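Lipoprotein (Mycoplasma mycoides subsp. capri, PDB 7ADK) probably acts as a lipoprotein protease of the chymotrypsin-like type, cleaving protein substrates. Local coordinates at residues D169-K174 against S252-Y257; E185-R190 against Y699-R704; A260-G265 against T780-L785; Q604-F609 against I707-L712; L613-K618 against K687-G692. All coordinates share one frame; numbering follows the deposited sequence.

Interaction 1 (D169-K174 against S252-Y257); sequences DEYTKK and SGLKIY
Tyr-171 and Leu-254 carry this contact, their side chains meeting from opposite directions where helix 165-173 faces the irregular loop 252-257, between helix 220-226 and strand 289-293. Along the helix, Asp-169 comes first, its backbone O accepting from Thr-172 OG1 (2.7 Å) as well as from Lys-173 N. Glu-170 reaches to the residue just past the helix: its OE1 forms a salt bridge with Lys-174 NZ (2.8 Å). Next is Tyr-171, whose CG stands anti to the backbone N (chi1 -170°), a setting that carries the ring out towards the loop. There Leu-254 CD1 approaches obliquely, 3.5 Å from Tyr-171 CZ, while Tyr-257 OH lies 4.4 Å from Tyr-171 CE2. Lys-174 is where the chain leaves helical geometry. About 101 Å² is buried in all and no hydrogen bond crosses, so the junction is apolar in character; the phenol oxygen, buried with it, is satisfied by Asp-183 OD2, a bond that ties helix 165-173 to helix 176-192 and probably restrains the phenol end.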
# COMPACT_ATOMS: atom_id res chain seq x y z
N ASP B 169 15.53 17.45 -30.71
CA ASP B 169 16.12 16.70 -31.84
C ASP B 169 17.64 16.85 -31.92
O ASP B 169 18.33 15.86 -32.12
CB ASP B 169 15.50 17.16 -33.17
CG ASP B 169 14.20 16.47 -33.57
OD1 ASP B 169 13.86 15.41 -33.01
OD2 ASP B 169 13.55 16.94 -34.52
N GLU B 170 18.19 18.04 -31.74
CA GLU B 170 19.65 18.19 -31.73
C GLU B 170 20.32 17.57 -30.49
O GLU B 170 21.42 17.04 -30.61
CB GLU B 170 20.07 19.65 -31.95
CG GLU B 170 19.65 20.61 -30.84
CD GLU B 170 20.43 21.92 -30.87
OE1 GLU B 170 21.07 22.27 -29.85
OE2 GLU B 170 20.44 22.60 -31.92
N TYR B 171 19.66 17.53 -29.33
CA TYR B 171 20.15 16.80 -28.16
C TYR B 171 20.18 15.28 -28.42
O TYR B 171 21.12 14.60 -28.02
CB TYR B 171 19.35 17.18 -26.91
CG TYR B 171 19.95 16.66 -25.61
CD1 TYR B 171 20.77 17.47 -24.80
CD2 TYR B 171 19.69 15.34 -25.22
CE1 TYR B 171 21.32 16.96 -23.61
CE2 TYR B 171 20.26 14.82 -24.05
CZ TYR B 171 21.06 15.64 -23.23
OH TYR B 171 21.57 15.11 -22.09
N THR B 172 19.21 14.73 -29.16
CA THR B 172 19.26 13.32 -29.56
C THR B 172 20.47 13.02 -30.45
O THR B 172 21.06 11.95 -30.33
CB THR B 172 17.98 12.81 -30.25
OG1 THR B 172 17.90 13.20 -31.60
CG2 THR B 172 16.70 13.21 -29.58
N LYS B 173 20.89 13.96 -31.31
CA LYS B 173 21.99 13.79 -32.28
C LYS B 173 23.38 14.09 -31.71
O LYS B 173 24.36 13.52 -32.18
CB LYS B 173 21.69 14.60 -33.55
CG LYS B 173 20.45 14.05 -34.26
CD LYS B 173 20.13 14.73 -35.59
CE LYS B 173 19.83 16.22 -35.45
NZ LYS B 173 19.48 16.83 -36.75
N LYS B 174 23.49 14.91 -30.66
CA LYS B 174 24.71 15.17 -29.87
C LYS B 174 25.33 13.89 -29.29
O LYS B 174 24.63 12.92 -29.01
CB LYS B 174 24.37 16.19 -28.76
CG LYS B 174 24.36 17.63 -29.29
CD LYS B 174 23.86 18.65 -28.28
CE LYS B 174 23.59 19.97 -29.00
NZ LYS B 174 23.00 21.03 -28.16
N SER B 252 17.60 15.75 -11.75
CA SER B 252 17.84 15.87 -13.21
C SER B 252 16.57 15.67 -14.06
O SER B 252 16.01 14.57 -14.12
CB SER B 252 18.92 14.91 -13.70
OG SER B 252 18.96 14.85 -15.11
N GLY B 253 16.14 16.72 -14.76
CA GLY B 253 14.91 16.78 -15.55
C GLY B 253 15.03 16.21 -16.96
O GLY B 253 14.62 16.85 -17.93
N LEU B 254 15.65 15.03 -17.08
CA LEU B 254 16.00 14.40 -18.35
C LEU B 254 16.00 12.87 -18.36
O LEU B 254 15.73 12.26 -19.39
CB LEU B 254 17.36 14.95 -18.78
CG LEU B 254 17.79 14.51 -20.18
CD1 LEU B 254 18.54 15.63 -20.86
CD2 LEU B 254 18.70 13.30 -20.20
N LYS B 255 16.29 12.19 -17.24
CA LYS B 255 16.32 10.71 -17.20
C LYS B 255 14.94 10.05 -17.25
O LYS B 255 14.80 8.87 -16.95
CB LYS B 255 17.17 10.22 -16.02
CG LYS B 255 16.52 10.48 -14.67
CD LYS B 255 17.37 9.92 -13.54
CE LYS B 255 16.85 10.29 -12.14
NZ LYS B 255 17.22 11.69 -11.77
N ILE B 256 13.90 10.81 -17.58
CA ILE B 256 12.51 10.50 -17.26
C ILE B 256 11.66 10.50 -18.55
O ILE B 256 11.31 9.44 -19.04
CB ILE B 256 11.98 11.41 -16.12
CG1 ILE B 256 12.94 11.38 -14.91
CG2 ILE B 256 10.58 10.96 -15.70
CD1 ILE B 256 12.55 12.23 -13.70
N TYR B 257 11.34 11.67 -19.11
CA TYR B 257 10.46 11.85 -20.29
C TYR B 257 9.05 11.23 -20.16
O TYR B 257 8.27 11.24 -21.12
CB TYR B 257 11.15 11.36 -21.57
CG TYR B 257 12.57 11.82 -21.82
CD1 TYR B 257 12.82 13.15 -22.19
CD2 TYR B 257 13.61 10.88 -21.83
CE1 TYR B 257 14.12 13.53 -22.58
CE2 TYR B 257 14.91 11.26 -22.20
CZ TYR B 257 15.16 12.59 -22.58
OH TYR B 257 16.42 12.96 -22.91

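Interaction 2 (E185-R190 against Y699-R704); sequences ERYMTR and YQIGYR
Tyr-187 meets three consecutive residues, Gln-700, Ile-701 and Gly-702, and uses its ring and its hydroxyl differently. Over one ring face lies Ile-701 CB, 3.8 Å from the centroid and 15° off the normal, a CH-pi geometry; the CG2 branch adds an apolar contact at 3.6 Å to Tyr-187 CD2. At the far end of the ring, Gln-700 NE2 donates to Tyr-187 OH over 3.0 Å, with an N-H...O angle of 163° and the oxygen almost exactly in the amide plane. The amide itself is turned 61° from the ring. Gly-702 CA stands 3.5 Å from the same hydroxyl. The tyrosine projects from helix 176-192, which is kinked here, onto a loop whose residues 701-703 take helical backbone angles without regular helical bonding. What sets the amide's rotation lies one shell out: Gln-700 OE1 accepts from Tyr-703 N at 3.0 Å, nearly in line with the C=O bond, and NE2 also donates to Val-251 O. With N and O both engaged, the amide orientation as modelled is consistent with its partners. One and two turns earlier on helix 176-192, Asp-183 and Phe-180 pack on the Ile-701 side chain.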
# COMPACT_ATOMS: atom_id res chain seq x y z
N GLU B 185 25.64 23.57 -18.04
CA GLU B 185 25.36 25.01 -18.01
C GLU B 185 23.95 25.35 -17.47
O GLU B 185 23.65 26.52 -17.26
CB GLU B 185 25.68 25.69 -19.35
CG GLU B 185 24.63 25.56 -20.45
CD GLU B 185 24.75 26.56 -21.61
OE1 GLU B 185 25.65 27.42 -21.62
OE2 GLU B 185 23.90 26.53 -22.51
N ARG B 186 23.10 24.35 -17.23
CA ARG B 186 21.77 24.44 -16.60
C ARG B 186 21.81 23.98 -15.15
O ARG B 186 21.27 24.65 -14.28
CB ARG B 186 20.77 23.63 -17.43
CG ARG B 186 20.57 24.30 -18.76
CD ARG B 186 19.77 23.58 -19.80
NE ARG B 186 19.51 24.45 -20.96
CZ ARG B 186 20.40 25.07 -21.71
NH1 ARG B 186 21.66 24.78 -21.69
NH2 ARG B 186 20.02 26.03 -22.49
N TYR B 187 22.54 22.92 -14.86
CA TYR B 187 22.76 22.43 -13.51
C TYR B 187 23.50 23.46 -12.67
O TYR B 187 23.15 23.72 -11.52
CB TYR B 187 23.52 21.11 -13.58
CG TYR B 187 23.45 20.32 -12.30
CD1 TYR B 187 22.31 19.55 -12.03
CD2 TYR B 187 24.50 20.36 -11.36
CE1 TYR B 187 22.21 18.82 -10.84
CE2 TYR B 187 24.41 19.62 -10.17
CZ TYR B 187 23.27 18.86 -9.91
OH TYR B 187 23.18 18.14 -8.77
N MET B 188 24.51 24.11 -13.25
CA MET B 188 25.29 25.16 -12.58
C MET B 188 24.51 26.45 -12.28
O MET B 188 24.90 27.14 -11.34
CB MET B 188 26.54 25.48 -13.41
CG MET B 188 27.60 24.38 -13.34
SD MET B 188 28.15 23.93 -11.68
CE MET B 188 28.55 25.52 -10.94
N THR B 189 23.43 26.79 -12.98
CA THR B 189 22.62 27.99 -12.69
C THR B 189 21.54 27.72 -11.64
O THR B 189 21.33 28.57 -10.77
CB THR B 189 22.01 28.61 -13.95
OG1 THR B 189 21.16 27.70 -14.59
CG2 THR B 189 23.07 29.07 -14.92
N ARG B 190 20.94 26.52 -11.59
CA ARG B 190 20.14 26.10 -10.41
C ARG B 190 21.00 26.01 -9.14
O ARG B 190 20.57 26.39 -8.06
CB ARG B 190 19.31 24.82 -10.65
CG ARG B 190 20.13 23.54 -10.86
CD ARG B 190 19.32 22.23 -10.83
NE ARG B 190 18.68 21.94 -9.53
CZ ARG B 190 19.25 21.54 -8.41
NH1 ARG B 190 20.52 21.32 -8.30
NH2 ARG B 190 18.51 21.35 -7.36
N TYR B 699 21.31 10.17 -15.74
CA TYR B 699 21.84 11.44 -16.26
C TYR B 699 21.84 12.53 -15.16
O TYR B 699 21.57 13.70 -15.42
CB TYR B 699 21.08 11.84 -17.55
CG TYR B 699 21.35 11.05 -18.83
CD1 TYR B 699 21.14 9.65 -18.88
CD2 TYR B 699 21.77 11.72 -20.00
CE1 TYR B 699 21.36 8.94 -20.08
CE2 TYR B 699 21.96 11.01 -21.20
CZ TYR B 699 21.76 9.62 -21.24
OH TYR B 699 21.90 8.95 -22.41
N GLN B 700 22.11 12.18 -13.91
CA GLN B 700 22.38 13.13 -12.82
C GLN B 700 23.78 13.77 -12.97
O GLN B 700 24.76 13.05 -13.14
CB GLN B 700 22.23 12.42 -11.47
CG GLN B 700 21.55 13.28 -10.40
CD GLN B 700 22.42 14.36 -9.81
OE1 GLN B 700 23.50 14.13 -9.31
NE2 GLN B 700 21.99 15.59 -9.84
N ILE B 701 23.88 15.10 -12.92
CA ILE B 701 25.17 15.80 -13.08
C ILE B 701 25.99 15.79 -11.79
O ILE B 701 27.21 15.62 -11.82
CB ILE B 701 24.94 17.24 -13.58
CG1 ILE B 701 24.26 17.30 -14.96
CG2 ILE B 701 26.21 18.09 -13.57
CD1 ILE B 701 25.11 16.85 -16.13
N GLY B 702 25.35 15.96 -10.63
CA GLY B 702 26.02 16.20 -9.36
C GLY B 702 26.94 15.07 -8.92
O GLY B 702 28.08 15.32 -8.54
N TYR B 703 26.46 13.83 -8.96
CA TYR B 703 27.25 12.66 -8.57
C TYR B 703 28.24 12.17 -9.64
O TYR B 703 29.18 11.44 -9.30
CB TYR B 703 26.29 11.53 -8.18
CG TYR B 703 25.54 11.72 -6.88
CD1 TYR B 703 26.26 11.97 -5.70
CD2 TYR B 703 24.15 11.56 -6.81
CE1 TYR B 703 25.61 12.10 -4.47
CE2 TYR B 703 23.48 11.68 -5.58
CZ TYR B 703 24.21 11.96 -4.41
OH TYR B 703 23.57 12.13 -3.22
N ARG B 704 28.07 12.51 -10.92
CA ARG B 704 28.93 12.02 -12.00
C ARG B 704 30.35 12.59 -11.93
O ARG B 704 30.54 13.80 -11.89
CB ARG B 704 28.28 12.35 -13.35
CG ARG B 704 28.88 11.58 -14.53
CD ARG B 704 28.53 12.23 -15.87
NE ARG B 704 27.10 12.50 -16.01
CZ ARG B 704 26.47 12.92 -17.08
NH1 ARG B 704 27.05 13.04 -18.24
NH2 ARG B 704 25.21 13.21 -17.03

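Interaction 3 (A260-G265 against T780-L785); sequences AEIGKG and TARTGL
Apolar contact with a charged plane comes first: Ile-262 CG2 sits over one face of the Arg-782 guanidinium, offset toward its rim, 3.4 Å from CZ. The arginine chain, extended from CG to NE, reaches past the backbone as well, with CD 3.5 Å from Ile-262 O and NE 4.4 Å from Gly-263 CA. No hydrogen bond crosses between the segments. Ionic pairing is local to 260-265, where Lys-264 NZ meets Glu-261 OE2 at 2.8 Å from above the carboxylate plane. Backbone bonds complete the set: Lys-264 N to Glu-261 O and Gly-265 N to Ile-262 O, each 2.9 Å, wind the chain into the short 3-10 turn that presents Ile-262. On the other side, Arg-782 adopts a left-handed conformation (phi 63°) and, with Thr-783, faces Asn-778 in a G1 beta bulge. The contact lies at the protein surface, none of its touching residues being buried, and joins the long loop between helix 220-226 and strand 289-293 to the hairpin connection between antiparallel strands 769-778 and 783-792.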
# COMPACT_ATOMS: atom_id res chain seq x y z
N ALA B 260 4.26 12.97 -17.10
CA ALA B 260 3.23 13.21 -16.09
C ALA B 260 3.80 13.29 -14.66
O ALA B 260 3.92 14.39 -14.12
CB ALA B 260 2.12 12.16 -16.23
N GLU B 261 4.15 12.17 -14.03
CA GLU B 261 4.36 12.08 -12.58
C GLU B 261 5.84 11.91 -12.20
O GLU B 261 6.24 10.92 -11.59
CB GLU B 261 3.42 11.05 -11.94
CG GLU B 261 1.94 11.41 -12.16
CD GLU B 261 1.01 10.67 -11.19
OE1 GLU B 261 0.41 11.31 -10.29
OE2 GLU B 261 0.89 9.42 -11.26
N ILE B 262 6.67 12.90 -12.53
CA ILE B 262 8.13 12.95 -12.29
C ILE B 262 8.53 12.65 -10.83
O ILE B 262 9.50 11.94 -10.59
CB ILE B 262 8.65 14.32 -12.80
CG1 ILE B 262 8.78 14.31 -14.34
CG2 ILE B 262 9.98 14.74 -12.18
CD1 ILE B 262 8.73 15.70 -14.98
N GLY B 263 7.74 13.08 -9.84
CA GLY B 263 7.92 12.73 -8.43
C GLY B 263 7.82 11.24 -8.08
O GLY B 263 8.09 10.84 -6.96
N LYS B 264 7.42 10.40 -9.04
CA LYS B 264 7.43 8.93 -8.97
C LYS B 264 8.54 8.32 -9.84
O LYS B 264 8.47 7.16 -10.21
CB LYS B 264 6.04 8.39 -9.33
CG LYS B 264 4.91 8.98 -8.48
CD LYS B 264 3.55 8.44 -8.89
CE LYS B 264 2.45 9.18 -8.12
NZ LYS B 264 1.10 8.74 -8.54
N GLY B 265 9.57 9.11 -10.20
CA GLY B 265 10.81 8.66 -10.84
C GLY B 265 11.59 7.57 -10.07
O GLY B 265 12.15 6.71 -10.73
N THR B 780 15.49 13.19 -3.66
CA THR B 780 15.39 14.48 -4.38
C THR B 780 16.17 14.43 -5.70
O THR B 780 15.67 14.90 -6.72
CB THR B 780 15.84 15.64 -3.49
OG1 THR B 780 15.08 15.65 -2.30
CG2 THR B 780 15.61 16.99 -4.13
N ALA B 781 17.34 13.78 -5.74
CA ALA B 781 18.05 13.43 -6.98
C ALA B 781 17.30 12.39 -7.83
O ALA B 781 17.55 12.28 -9.03
CB ALA B 781 19.42 12.85 -6.63
N ARG B 782 16.44 11.59 -7.20
CA ARG B 782 15.75 10.44 -7.78
C ARG B 782 16.73 9.34 -8.23
O ARG B 782 16.46 8.58 -9.15
CB ARG B 782 14.72 10.90 -8.83
CG ARG B 782 13.93 12.16 -8.40
CD ARG B 782 12.73 12.44 -9.30
NE ARG B 782 12.19 13.79 -9.05
CZ ARG B 782 12.35 14.86 -9.80
NH1 ARG B 782 13.03 14.84 -10.91
NH2 ARG B 782 11.83 15.99 -9.46
N THR B 783 17.88 9.23 -7.57
CA THR B 783 18.94 8.26 -7.84
C THR B 783 19.70 7.96 -6.54
O THR B 783 19.38 8.48 -5.48
CB THR B 783 19.83 8.76 -8.99
OG1 THR B 783 20.74 7.80 -9.45
CG2 THR B 783 20.67 9.97 -8.65
N GLY B 784 20.70 7.12 -6.60
CA GLY B 784 21.57 6.82 -5.48
C GLY B 784 22.81 6.07 -5.92
O GLY B 784 23.02 5.91 -7.12
N LEU B 785 23.63 5.60 -5.00
CA LEU B 785 25.01 5.21 -5.26
C LEU B 785 25.27 3.73 -5.00
O LEU B 785 24.85 3.19 -3.98
CB LEU B 785 25.92 6.10 -4.42
CG LEU B 785 25.82 7.59 -4.77
CD1 LEU B 785 25.55 8.42 -3.53
CD2 LEU B 785 27.09 8.08 -5.43

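Interaction 4 (Q604-F609 against I707-L712)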
# COMPACT_ATOMS: atom_id res chain seq x y z
N GLN B 604 34.07 0.10 -25.37
CA GLN B 604 33.24 -0.98 -25.89
C GLN B 604 32.36 -1.64 -24.81
O GLN B 604 31.35 -2.23 -25.15
CB GLN B 604 34.08 -2.01 -26.66
CG GLN B 604 34.83 -3.09 -25.84
CD GLN B 604 36.04 -2.60 -25.06
OE1 GLN B 604 36.41 -1.44 -25.06
NE2 GLN B 604 36.72 -3.48 -24.37
N THR B 605 32.72 -1.53 -23.53
CA THR B 605 31.85 -2.02 -22.45
C THR B 605 30.73 -1.04 -22.16
O THR B 605 29.58 -1.44 -22.13
CB THR B 605 32.59 -2.26 -21.14
OG1 THR B 605 33.74 -3.04 -21.34
CG2 THR B 605 31.72 -3.01 -20.14
N TYR B 606 31.05 0.25 -21.98
CA TYR B 606 30.03 1.25 -21.66
C TYR B 606 28.97 1.33 -22.76
O TYR B 606 27.78 1.41 -22.46
CB TYR B 606 30.70 2.61 -21.42
CG TYR B 606 29.75 3.65 -20.88
CD1 TYR B 606 29.41 3.64 -19.52
CD2 TYR B 606 29.10 4.55 -21.75
CE1 TYR B 606 28.39 4.47 -19.02
CE2 TYR B 606 28.07 5.37 -21.26
CZ TYR B 606 27.70 5.30 -19.91
OH TYR B 606 26.63 6.02 -19.48
N ALA B 607 29.37 1.22 -24.03
CA ALA B 607 28.46 1.27 -25.17
C ALA B 607 27.37 0.18 -25.17
O ALA B 607 26.36 0.34 -25.85
CB ALA B 607 29.28 1.22 -26.43
N LYS B 608 27.55 -0.91 -24.42
CA LYS B 608 26.56 -1.98 -24.24
C LYS B 608 25.42 -1.56 -23.30
O LYS B 608 24.34 -2.13 -23.38
CB LYS B 608 27.23 -3.27 -23.75
CG LYS B 608 28.22 -3.86 -24.76
CD LYS B 608 28.76 -5.25 -24.40
CE LYS B 608 29.76 -5.26 -23.25
NZ LYS B 608 30.20 -6.63 -22.87
N PHE B 609 25.63 -0.57 -22.43
CA PHE B 609 24.63 0.01 -21.53
C PHE B 609 24.13 1.40 -21.99
O PHE B 609 23.17 1.94 -21.44
CB PHE B 609 25.27 0.13 -20.14
CG PHE B 609 25.73 -1.15 -19.48
CD1 PHE B 609 24.90 -1.80 -18.54
CD2 PHE B 609 27.02 -1.65 -19.71
CE1 PHE B 609 25.36 -2.93 -17.85
CE2 PHE B 609 27.47 -2.79 -19.03
CZ PHE B 609 26.64 -3.42 -18.09
N ILE B 707 32.69 12.41 -17.30
CA ILE B 707 31.69 13.31 -17.88
C ILE B 707 30.98 12.78 -19.12
O ILE B 707 29.76 12.88 -19.22
CB ILE B 707 32.38 14.67 -18.05
CG1 ILE B 707 32.60 15.35 -16.68
CG2 ILE B 707 31.64 15.58 -19.01
CD1 ILE B 707 31.50 15.27 -15.64
N ASP B 708 31.69 12.15 -20.04
CA ASP B 708 31.12 11.48 -21.21
C ASP B 708 30.55 10.07 -20.90
O ASP B 708 30.27 9.30 -21.82
CB ASP B 708 32.12 11.50 -22.37
CG ASP B 708 33.43 10.73 -22.16
OD1 ASP B 708 33.78 10.33 -21.03
OD2 ASP B 708 34.15 10.53 -23.17
N LYS B 709 30.36 9.74 -19.62
CA LYS B 709 29.88 8.44 -19.11
C LYS B 709 28.76 8.67 -18.08
O LYS B 709 29.01 8.58 -16.87
CB LYS B 709 31.02 7.66 -18.44
CG LYS B 709 32.34 7.49 -19.16
CD LYS B 709 32.41 6.41 -20.21
CE LYS B 709 33.88 6.08 -20.42
NZ LYS B 709 34.11 4.97 -21.34
N PRO B 710 27.52 8.98 -18.49
CA PRO B 710 26.45 9.23 -17.54
C PRO B 710 26.27 8.08 -16.56
O PRO B 710 26.31 6.91 -16.93
CB PRO B 710 25.19 9.55 -18.34
CG PRO B 710 25.52 9.09 -19.75
CD PRO B 710 27.04 9.18 -19.84
N GLY B 711 26.16 8.43 -15.28
CA GLY B 711 26.12 7.54 -14.14
C GLY B 711 27.37 6.74 -13.78
O GLY B 711 27.24 5.79 -13.01
N LEU B 712 28.57 7.07 -14.26
CA LEU B 712 29.83 6.56 -13.69
C LEU B 712 30.47 7.61 -12.79
O LEU B 712 30.56 8.80 -13.13
CB LEU B 712 30.85 6.13 -14.76
CG LEU B 712 30.44 5.03 -15.74
CD1 LEU B 712 31.69 4.57 -16.50
CD2 LEU B 712 29.86 3.79 -15.08
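Tyr-606 OH donates to Pro-710 O over 2.7 Å, arriving in the carbonyl plane on a lone pair, with a C=O...O angle of 127°. The acceptor belongs to a type II beta turn, Lys-709 to Leu-712, closed by Leu-712 N to Lys-709 O at 3.0 Å; Pro-710 and Gly-711 occupy its two central positions, and the positive phi of Gly-711 (68°) fits the second of them. Tyr-606 projects from the short helix 603-606, and the turn leads into strand 712-714, so one side chain ties the two elements together within the peptidase region. Lys-709 bends at chi2 (-81°), which turns its aliphatic chain back over the ring face, running opposite to the tyrosine side chain: CD stands 4.2 Å from the Tyr-606 centroid, offset toward the rim, as in a CH-pi contact. The ammonium end continues past the ring to a salt bridge with Glu-603 OE2 and a hydrogen bond with Leu-601 O, two partners that probably hold the methylenes in place. The ring of Phe-697 also meets that of Tyr-606, their planes nearly parallel. All four touching residues are buried, with 207 Å² covered between the segments. Leu-712 runs alongside the ring, pointing the opposite way, with its CD1 3.9 Å from Tyr-606 CD1, and Pro-710 CD comes to 3.9 Å from Tyr-606 CZ.

Interaction 5 (L613-K618 against K687-G692); sequences LDFDPK and KEYETG
A T-shaped (edge-to-face) aromatic pair, Phe-615 with Tyr-689, joins the loop between helices 603-606 and 651-655 to the short helix 688-691, at the surface. The phenylalanine supplies the edge: its CZ stands over the tyrosine face, offset toward the rim, 3.7 Å from Tyr-689 CE1. The centroids are 5.3 Å apart and the planes 87° to each other, close to a perpendicular arrangement. Tyr-689 CG lies between its backbone N and carbonyl carbon (chi1 72°), the setting in which its ring face meets the Phe-615 edge. Pro-617 extends the apolar surface, with CB 3.7 Å from Tyr-689 CE2. This proline sits in the middle of an Asx turn: Asp-616 OD1 accepts from Lys-618 N at 3.0 Å. The same oxygen receives Lys-618 NZ at 2.8 Å from the opposite face of the carboxylate plane, while OD2 pairs with Lys-619 NZ. On the helix side Lys-687 takes the N-cap position, and its O accepts from Glu-690 N at 2.9 Å. The surroundings are shared with the other protein of the assembly: Lys-687 NZ forms a salt bridge to an acidic side chain of that chain, and Lys-618 NZ a hydrogen bond to its backbone.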
# COMPACT_ATOMS: atom_id res chain seq x y z
N LEU B 613 17.99 7.75 -26.27
CA LEU B 613 16.96 8.49 -25.52
C LEU B 613 15.55 8.11 -25.98
O LEU B 613 14.62 8.03 -25.18
CB LEU B 613 17.12 10.00 -25.70
CG LEU B 613 18.50 10.57 -25.35
CD1 LEU B 613 18.53 12.05 -25.70
CD2 LEU B 613 18.86 10.40 -23.88
N ASP B 614 15.41 7.85 -27.28
CA ASP B 614 14.21 7.40 -27.98
C ASP B 614 14.58 6.53 -29.18
O ASP B 614 15.70 6.57 -29.70
CB ASP B 614 13.36 8.59 -28.43
CG ASP B 614 14.09 9.67 -29.24
OD1 ASP B 614 15.24 9.48 -29.70
OD2 ASP B 614 13.49 10.74 -29.40
N PHE B 615 13.64 5.73 -29.65
CA PHE B 615 13.79 4.85 -30.81
C PHE B 615 12.44 4.68 -31.48
O PHE B 615 11.41 4.98 -30.89
CB PHE B 615 14.43 3.52 -30.39
CG PHE B 615 13.51 2.50 -29.73
CD1 PHE B 615 12.89 2.78 -28.51
CD2 PHE B 615 13.32 1.25 -30.34
CE1 PHE B 615 12.06 1.83 -27.90
CE2 PHE B 615 12.51 0.29 -29.72
CZ PHE B 615 11.87 0.58 -28.52
N ASP B 616 12.41 4.20 -32.72
CA ASP B 616 11.18 3.80 -33.40
C ASP B 616 10.84 2.34 -33.05
O ASP B 616 11.51 1.42 -33.53
CB ASP B 616 11.35 4.02 -34.90
CG ASP B 616 10.06 3.82 -35.68
OD1 ASP B 616 9.07 3.30 -35.13
OD2 ASP B 616 10.05 4.17 -36.88
N PRO B 617 9.81 2.04 -32.24
CA PRO B 617 9.47 0.66 -31.89
C PRO B 617 8.91 -0.13 -33.07
O PRO B 617 8.88 -1.35 -33.03
CB PRO B 617 8.46 0.78 -30.75
CG PRO B 617 7.78 2.11 -31.01
CD PRO B 617 8.89 2.97 -31.60
N LYS B 618 8.45 0.56 -34.12
CA LYS B 618 7.81 -0.04 -35.30
C LYS B 618 8.83 -0.49 -36.35
O LYS B 618 8.54 -1.36 -37.17
CB LYS B 618 6.86 0.99 -35.94
CG LYS B 618 6.00 1.78 -34.94
CD LYS B 618 5.03 2.79 -35.57
CE LYS B 618 5.64 3.77 -36.60
NZ LYS B 618 6.80 4.53 -36.10
N LYS B 687 4.11 -3.62 -24.57
CA LYS B 687 4.91 -4.30 -25.59
C LYS B 687 6.04 -5.11 -24.95
O LYS B 687 6.63 -4.69 -23.97
CB LYS B 687 5.50 -3.28 -26.58
CG LYS B 687 4.47 -2.45 -27.35
CD LYS B 687 3.58 -3.26 -28.29
CE LYS B 687 2.78 -2.31 -29.18
NZ LYS B 687 1.76 -3.00 -29.97
N GLU B 688 6.39 -6.25 -25.54
CA GLU B 688 7.38 -7.17 -24.96
C GLU B 688 8.78 -6.56 -24.78
O GLU B 688 9.49 -6.97 -23.87
CB GLU B 688 7.39 -8.47 -25.78
CG GLU B 688 8.22 -9.63 -25.21
CD GLU B 688 9.66 -9.75 -25.68
OE1 GLU B 688 10.29 -10.79 -25.39
OE2 GLU B 688 10.19 -8.86 -26.38
N TYR B 689 9.16 -5.54 -25.56
CA TYR B 689 10.42 -4.81 -25.35
C TYR B 689 10.43 -3.95 -24.08
O TYR B 689 11.49 -3.58 -23.59
CB TYR B 689 10.75 -3.95 -26.59
CG TYR B 689 9.88 -2.72 -26.80
CD1 TYR B 689 10.05 -1.57 -26.00
CD2 TYR B 689 8.89 -2.72 -27.80
CE1 TYR B 689 9.20 -0.46 -26.16
CE2 TYR B 689 8.06 -1.60 -27.98
CZ TYR B 689 8.20 -0.48 -27.14
OH TYR B 689 7.34 0.56 -27.27
N GLU B 690 9.26 -3.58 -23.55
CA GLU B 690 9.11 -2.57 -22.50
C GLU B 690 9.24 -3.18 -21.10
O GLU B 690 10.00 -2.69 -20.27
CB GLU B 690 7.75 -1.87 -22.73
CG GLU B 690 7.70 -0.43 -22.20
CD GLU B 690 6.78 0.44 -23.07
OE1 GLU B 690 7.21 1.51 -23.56
OE2 GLU B 690 5.61 0.05 -23.32
N THR B 691 8.54 -4.29 -20.84
CA THR B 691 8.65 -5.07 -19.60
C THR B 691 9.82 -6.07 -19.60
O THR B 691 10.22 -6.53 -18.54
CB THR B 691 7.35 -5.84 -19.31
OG1 THR B 691 7.03 -6.70 -20.39
CG2 THR B 691 6.15 -4.92 -19.09
N GLY B 692 10.36 -6.40 -20.77
CA GLY B 692 11.38 -7.44 -20.97
C GLY B 692 12.83 -7.01 -20.78
O GLY B 692 13.72 -7.72 -21.23

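In the fold
Interactions 1, 2 and 3 lie close together, their centres 14 to 16 Å apart, and touch one another: Ser-252 OG meets Tyr-699 O (2.9 Å), and Lys-255 NZ meets Ala-781 O (2.8 Å). Interactions 1 and 2 use successive helices, 165-173 and 176-192, and their segments alternate along the chain. Interaction 5 is nested within the loop closed by interaction 4, which is nested within that of interaction 3; the centres of 4 and 5 are about 20 Å apart. Leu-613 of interaction 5 packs on Tyr-171 of interaction 1. The first two helices of the modelled chain and the 252-265 loop are fastened to the peptidase region and to strand 783-792 of the mixed sheet.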